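Local coordinates for helicase of the snf2/rad54 family (Sulfolobus solfataricus, PDB 1Z5Z), which probably works as a DNA-dependent ATPase of the SWI2/SNF2 family that acts on duplex DNA, represented here by its C-terminal domain, at residues 113-118 against 186-191; 141-146 against 153-158. One frame throughout, in Å; residues are numbered along the deposited sequence.

Both contacts belong to the conserved C-terminal helicase domain and to one six-stranded parallel sheet, in which strand 115-119 lies between strands 186-189 and 167-171. Interaction 1 (113-118 with 186-191) joins two neighbouring strands in the middle of that sheet. Interaction 2 (141-146 with 153-158) lies at the edge, where strand 142-143 meets helix 149-161. Their centres are about 15 Å apart, and strand 167-171 runs between them, hydrogen-bonding to both 115-119 and 142-143. Along the chain, interaction 2 is nested inside the loop that interaction 1 closes. Interaction 1 thus pairs central strands and interaction 2 packs a helix on the edge strand, consistent with the RecA-like alpha/beta fold of helicase motors.

Interaction 1: residues 113-118 against 186-191; sequences DKIAIF and RVIHFD
R186 holds D113 by two nitrogens on a single oxygen: NE and NH2 of R186 lie 2.7 and 2.8 Å from D113 OD2, which is nearly in the guanidinium plane. Bends at chi2 (96°) and chi3 (50°) turn the arginine back to the carboxylate, while its CB packs beside I115 CG1. With an alanine here, the buried carboxylate of D113 would probably be left without its charged mate across the contact. The backbone of R186 begins the parallel ladder, its N donating to K114 O and its O accepting from A116 N at 2.9 Å. V187 CG1 then meets F118 CE1 at 4.0 Å. I188 continues the pairing through A116 O and F118 N, and its CB lies alongside I117 CG1. The H189 ring lies beside that of F118, the ring planes 36° apart, with H189 CE1 3.8 Å from F118 CD1; W193 stacks on F118 and hydrogen-bonds H189 ND1. Just past the strand, F190 N makes the last backbone bond, 2.9 Å to F118 O, and the F190 side chain packs on helices 96-110 and 122-136. The contact therefore joins a regular parallel backbone to a buried ion pair at its start, where two N-H groups share one carboxylate oxygen.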
loop_
_atom_site.group_PDB
_atom_site.type_symbol
_atom_site.label_atom_id
_atom_site.label_comp_id
_atom_site.label_asym_id
_atom_site.label_seq_id
_atom_site.Cartn_x
_atom_site.Cartn_y
_atom_site.Cartn_z
ATOM N N ASP A 113 3.747 16.145 14.821
ATOM C CA ASP A 113 3.111 16.017 13.481
ATOM C C ASP A 113 1.677 15.475 13.521
ATOM O O ASP A 113 1.317 14.704 14.393
ATOM C CB ASP A 113 3.889 15.040 12.596
ATOM C CG ASP A 113 5.259 15.568 12.150
ATOM O OD1 ASP A 113 5.661 16.686 12.535
ATOM O OD2 ASP A 113 5.931 14.831 11.405
ATOM N N LYS A 114 0.886 15.913 12.553
ATOM C CA LYS A 114 -0.464 15.446 12.296
ATOM C C LYS A 114 -0.149 14.471 11.145
ATOM O O LYS A 114 0.457 14.855 10.157
ATOM C CB LYS A 114 -1.346 16.581 11.794
ATOM C CG LYS A 114 -2.037 17.323 12.900
ATOM C CD LYS A 114 -3.339 17.885 12.387
ATOM C CE LYS A 114 -4.311 17.922 13.525
ATOM N NZ LYS A 114 -5.665 18.210 13.082
ATOM N N ILE A 115 -0.582 13.227 11.263
ATOM C CA ILE A 115 -0.229 12.191 10.297
ATOM C C ILE A 115 -1.387 11.626 9.464
ATOM O O ILE A 115 -2.419 11.249 10.013
ATOM C CB ILE A 115 0.456 11.055 11.101
ATOM C CG1 ILE A 115 1.669 11.631 11.835
ATOM C CG2 ILE A 115 0.836 9.893 10.223
ATOM C CD1 ILE A 115 1.821 11.066 13.242
ATOM N N ALA A 116 -1.230 11.576 8.147
ATOM C CA ALA A 116 -2.276 11.001 7.278
ATOM C C ALA A 116 -1.694 9.735 6.641
ATOM O O ALA A 116 -0.579 9.758 6.126
ATOM C CB ALA A 116 -2.706 12.010 6.177
ATOM N N ILE A 117 -2.435 8.627 6.688
ATOM C CA ILE A 117 -1.954 7.363 6.134
ATOM C C ILE A 117 -2.953 6.875 5.049
ATOM O O ILE A 117 -4.143 6.722 5.321
ATOM C CB ILE A 117 -1.827 6.278 7.236
ATOM C CG1 ILE A 117 -0.907 6.785 8.371
ATOM C CG2 ILE A 117 -1.294 4.964 6.588
ATOM C CD1 ILE A 117 -1.027 6.004 9.729
ATOM N N PHE A 118 -2.458 6.640 3.836
ATOM C CA PHE A 118 -3.304 6.232 2.714
ATOM C C PHE A 118 -3.062 4.789 2.353
ATOM O O PHE A 118 -1.925 4.330 2.421
ATOM C CB PHE A 118 -2.966 7.048 1.428
ATOM C CG PHE A 118 -3.422 8.513 1.448
ATOM C CD1 PHE A 118 -2.690 9.482 2.112
ATOM C CD2 PHE A 118 -4.576 8.898 0.768
ATOM C CE1 PHE A 118 -3.100 10.860 2.100
ATOM C CE2 PHE A 118 -5.001 10.232 0.745
ATOM C CZ PHE A 118 -4.255 11.221 1.416
ATOM N N ARG A 186 2.732 15.093 8.047
ATOM C CA ARG A 186 3.396 13.854 7.660
ATOM C C ARG A 186 2.394 12.983 6.892
ATOM O O ARG A 186 1.231 12.854 7.290
ATOM C CB ARG A 186 3.859 13.162 8.928
ATOM C CG ARG A 186 4.466 11.827 8.767
ATOM C CD ARG A 186 5.960 11.928 8.713
ATOM N NE ARG A 186 6.526 12.727 9.795
ATOM C CZ ARG A 186 7.799 12.630 10.183
ATOM N NH1 ARG A 186 8.603 11.755 9.579
ATOM N NH2 ARG A 186 8.289 13.425 11.133
ATOM N N VAL A 187 2.846 12.393 5.797
ATOM C CA VAL A 187 1.975 11.573 4.992
ATOM C C VAL A 187 2.704 10.260 4.769
ATOM O O VAL A 187 3.884 10.261 4.389
ATOM C CB VAL A 187 1.688 12.234 3.583
ATOM C CG1 VAL A 187 0.785 11.326 2.747
ATOM C CG2 VAL A 187 1.036 13.609 3.748
ATOM N N ILE A 188 2.014 9.150 5.060
ATOM C CA ILE A 188 2.559 7.815 4.809
ATOM C C ILE A 188 1.710 7.140 3.713
ATOM O O ILE A 188 0.478 6.933 3.893
ATOM C CB ILE A 188 2.468 6.914 6.057
ATOM C CG1 ILE A 188 3.378 7.466 7.163
ATOM C CG2 ILE A 188 2.869 5.457 5.714
ATOM C CD1 ILE A 188 3.300 6.663 8.486
ATOM N N HIS A 189 2.330 6.828 2.577
ATOM C CA HIS A 189 1.617 6.116 1.520
ATOM C C HIS A 189 1.924 4.636 1.780
ATOM O O HIS A 189 2.980 4.124 1.442
ATOM C CB HIS A 189 2.055 6.627 0.155
ATOM C CG HIS A 189 1.628 8.045 -0.092
ATOM N ND1 HIS A 189 0.300 8.422 -0.143
ATOM C CD2 HIS A 189 2.348 9.185 -0.215
ATOM C CE1 HIS A 189 0.224 9.734 -0.286
ATOM N NE2 HIS A 189 1.453 10.220 -0.334
ATOM N N PHE A 190 0.990 3.969 2.449
ATOM C CA PHE A 190 1.166 2.570 2.859
ATOM C C PHE A 190 1.378 1.603 1.712
ATOM O O PHE A 190 2.114 0.617 1.838
ATOM C CB PHE A 190 -0.030 2.147 3.690
ATOM C CG PHE A 190 0.239 0.974 4.570
ATOM C CD1 PHE A 190 0.825 1.163 5.827
ATOM C CD2 PHE A 190 -0.077 -0.306 4.164
ATOM C CE1 PHE A 190 1.079 0.096 6.671
ATOM C CE2 PHE A 190 0.180 -1.409 5.001
ATOM C CZ PHE A 190 0.753 -1.211 6.259
ATOM N N ASP A 191 0.711 1.864 0.587
ATOM C CA ASP A 191 0.885 1.034 -0.606
ATOM C C ASP A 191 0.593 1.948 -1.801
ATOM O O ASP A 191 0.129 3.082 -1.617
ATOM C CB ASP A 191 -0.027 -0.214 -0.582
ATOM C CG ASP A 191 -1.454 0.120 -0.260
ATOM O OD1 ASP A 191 -2.004 -0.472 0.695
ATOM O OD2 ASP A 191 -2.032 0.981 -0.968
#

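Interaction 2: residues 141-146 against 153-158; sequences PFLYGE and DDIISK
I155 has CG2 anti to its backbone N and CG1 anti to its carbonyl carbon (chi1 -81°), which divides its two branches between neighbouring parts of the strand segment. L143 carries CG anti to its own carbonyl carbon (chi1 -82°), extending its methyls to the helix. These residues form the first strand-helix step of a beta-alpha-beta unit, in which strand 142-143 leads through helix 149-161 to strand 167-171. I155 CG2 sits between P141 and L143, 3.7 Å from P141 CB and 3.9 Å from L143 CG. L143 and I155 run antiparallel alongside one another, and L143 CD2 also comes near I155 CB. One position further along the helix, I156 lies roughly perpendicular to L143, and its CG1 meets L143 CD1 at 3.7 Å. Beyond the two segments, I155 reaches I168 on the third element of the unit, and L143 pairs its backbone with V169 and S171. K158, farther along the helix, forms a salt bridge with E139, adding a charged tie near the start of the strand. The contact itself is apolar between side chains, and the other branch of I155 ends against the backbone, with CD1 3.7 Å from F142 O.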
loop_
_atom_site.group_PDB
_atom_site.type_symbol
_atom_site.label_atom_id
_atom_site.label_comp_id
_atom_site.label_asym_id
_atom_site.label_seq_id
_atom_site.Cartn_x
_atom_site.Cartn_y
_atom_site.Cartn_z
ATOM N N PRO A 141 -9.709 8.904 13.019
ATOM C CA PRO A 141 -10.790 8.975 12.040
ATOM C C PRO A 141 -10.398 8.226 10.771
ATOM O O PRO A 141 -9.231 8.276 10.332
ATOM C CB PRO A 141 -10.995 10.475 11.840
ATOM C CG PRO A 141 -9.773 11.111 12.500
ATOM C CD PRO A 141 -9.358 10.231 13.559
ATOM N N PHE A 142 -11.368 7.525 10.200
ATOM C CA PHE A 142 -11.149 6.681 9.026
ATOM C C PHE A 142 -11.990 7.086 7.801
ATOM O O PHE A 142 -13.209 6.918 7.824
ATOM C CB PHE A 142 -11.495 5.228 9.415
ATOM C CG PHE A 142 -11.340 4.234 8.306
ATOM C CD1 PHE A 142 -12.138 3.094 8.263
ATOM C CD2 PHE A 142 -10.390 4.420 7.316
ATOM C CE1 PHE A 142 -11.992 2.143 7.232
ATOM C CE2 PHE A 142 -10.228 3.484 6.281
ATOM C CZ PHE A 142 -11.028 2.341 6.236
ATOM N N LEU A 143 -11.365 7.616 6.747
ATOM C CA LEU A 143 -12.119 7.957 5.516
ATOM C C LEU A 143 -12.130 6.831 4.469
ATOM O O LEU A 143 -11.085 6.296 4.115
ATOM C CB LEU A 143 -11.543 9.204 4.828
ATOM C CG LEU A 143 -11.932 10.611 5.303
ATOM C CD1 LEU A 143 -11.305 11.660 4.387
ATOM C CD2 LEU A 143 -13.446 10.786 5.272
ATOM N N TYR A 144 -13.319 6.454 3.989
ATOM C CA TYR A 144 -13.447 5.452 2.926
ATOM C C TYR A 144 -14.653 5.861 2.060
ATOM O O TYR A 144 -15.497 6.672 2.475
ATOM C CB TYR A 144 -13.595 4.016 3.468
ATOM C CG TYR A 144 -14.709 3.802 4.478
ATOM C CD1 TYR A 144 -14.529 4.121 5.823
ATOM C CD2 TYR A 144 -15.952 3.277 4.083
ATOM C CE1 TYR A 144 -15.549 3.923 6.755
ATOM C CE2 TYR A 144 -16.988 3.077 5.012
ATOM C CZ TYR A 144 -16.779 3.401 6.351
ATOM O OH TYR A 144 -17.786 3.202 7.294
ATOM N N GLY A 145 -14.688 5.325 0.849
ATOM C CA GLY A 145 -15.722 5.644 -0.126
ATOM C C GLY A 145 -17.187 5.533 0.277
ATOM O O GLY A 145 -17.979 6.390 -0.113
ATOM N N GLU A 146 -17.555 4.494 1.022
ATOM C CA GLU A 146 -18.945 4.287 1.440
ATOM C C GLU A 146 -19.465 5.250 2.498
ATOM O O GLU A 146 -20.632 5.147 2.900
ATOM C CB GLU A 146 -19.125 2.882 2.013
ATOM C CG GLU A 146 -18.880 1.720 1.060
ATOM C CD GLU A 146 -19.083 0.359 1.747
ATOM O OE1 GLU A 146 -18.746 -0.674 1.120
ATOM O OE2 GLU A 146 -19.581 0.334 2.902
ATOM N N ASP A 153 -17.335 14.814 5.345
ATOM C CA ASP A 153 -17.017 16.212 5.558
ATOM C C ASP A 153 -16.703 16.478 7.005
ATOM O O ASP A 153 -15.786 17.245 7.302
ATOM C CB ASP A 153 -18.179 17.113 5.128
ATOM C CG ASP A 153 -18.551 16.930 3.663
ATOM O OD1 ASP A 153 -17.705 16.444 2.875
ATOM O OD2 ASP A 153 -19.691 17.291 3.297
ATOM N N ASP A 154 -17.464 15.841 7.900
ATOM C CA ASP A 154 -17.275 16.011 9.334
ATOM C C ASP A 154 -15.932 15.489 9.749
ATOM O O ASP A 154 -15.272 16.100 10.577
ATOM C CB ASP A 154 -18.346 15.261 10.140
ATOM C CG ASP A 154 -19.686 16.001 10.181
ATOM O OD1 ASP A 154 -20.683 15.392 10.643
ATOM O OD2 ASP A 154 -19.734 17.176 9.762
ATOM N N ILE A 155 -15.531 14.344 9.192
ATOM C CA ILE A 155 -14.234 13.778 9.551
ATOM C C ILE A 155 -13.114 14.662 9.018
ATOM O O ILE A 155 -12.115 14.863 9.696
ATOM C CB ILE A 155 -14.040 12.332 8.986
ATOM C CG1 ILE A 155 -14.746 11.331 9.905
ATOM C CG2 ILE A 155 -12.522 11.988 8.878
ATOM C CD1 ILE A 155 -14.872 9.927 9.319
ATOM N N ILE A 156 -13.277 15.169 7.800
ATOM C CA ILE A 156 -12.238 16.017 7.189
ATOM C C ILE A 156 -12.061 17.310 7.963
ATOM O O ILE A 156 -10.945 17.813 8.144
ATOM C CB ILE A 156 -12.591 16.378 5.743
ATOM C CG1 ILE A 156 -12.358 15.167 4.840
ATOM C CG2 ILE A 156 -11.743 17.581 5.284
ATOM C CD1 ILE A 156 -13.143 15.167 3.563
ATOM N N SER A 157 -13.187 17.862 8.391
ATOM C CA SER A 157 -13.192 19.102 9.150
ATOM C C SER A 157 -12.502 18.832 10.490
ATOM O O SER A 157 -11.657 19.614 10.968
ATOM C CB SER A 157 -14.652 19.558 9.344
ATOM O OG SER A 157 -14.776 20.404 10.469
ATOM N N LYS A 158 -12.831 17.693 11.083
ATOM C CA LYS A 158 -12.228 17.356 12.347
ATOM C C LYS A 158 -10.703 17.233 12.252
ATOM O O LYS A 158 -9.980 17.682 13.151
ATOM C CB LYS A 158 -12.802 16.066 12.882
ATOM C CG LYS A 158 -12.173 15.650 14.183
ATOM C CD LYS A 158 -12.545 14.224 14.567
ATOM C CE LYS A 158 -14.008 14.074 14.946
ATOM N NZ LYS A 158 -14.327 12.650 15.246
#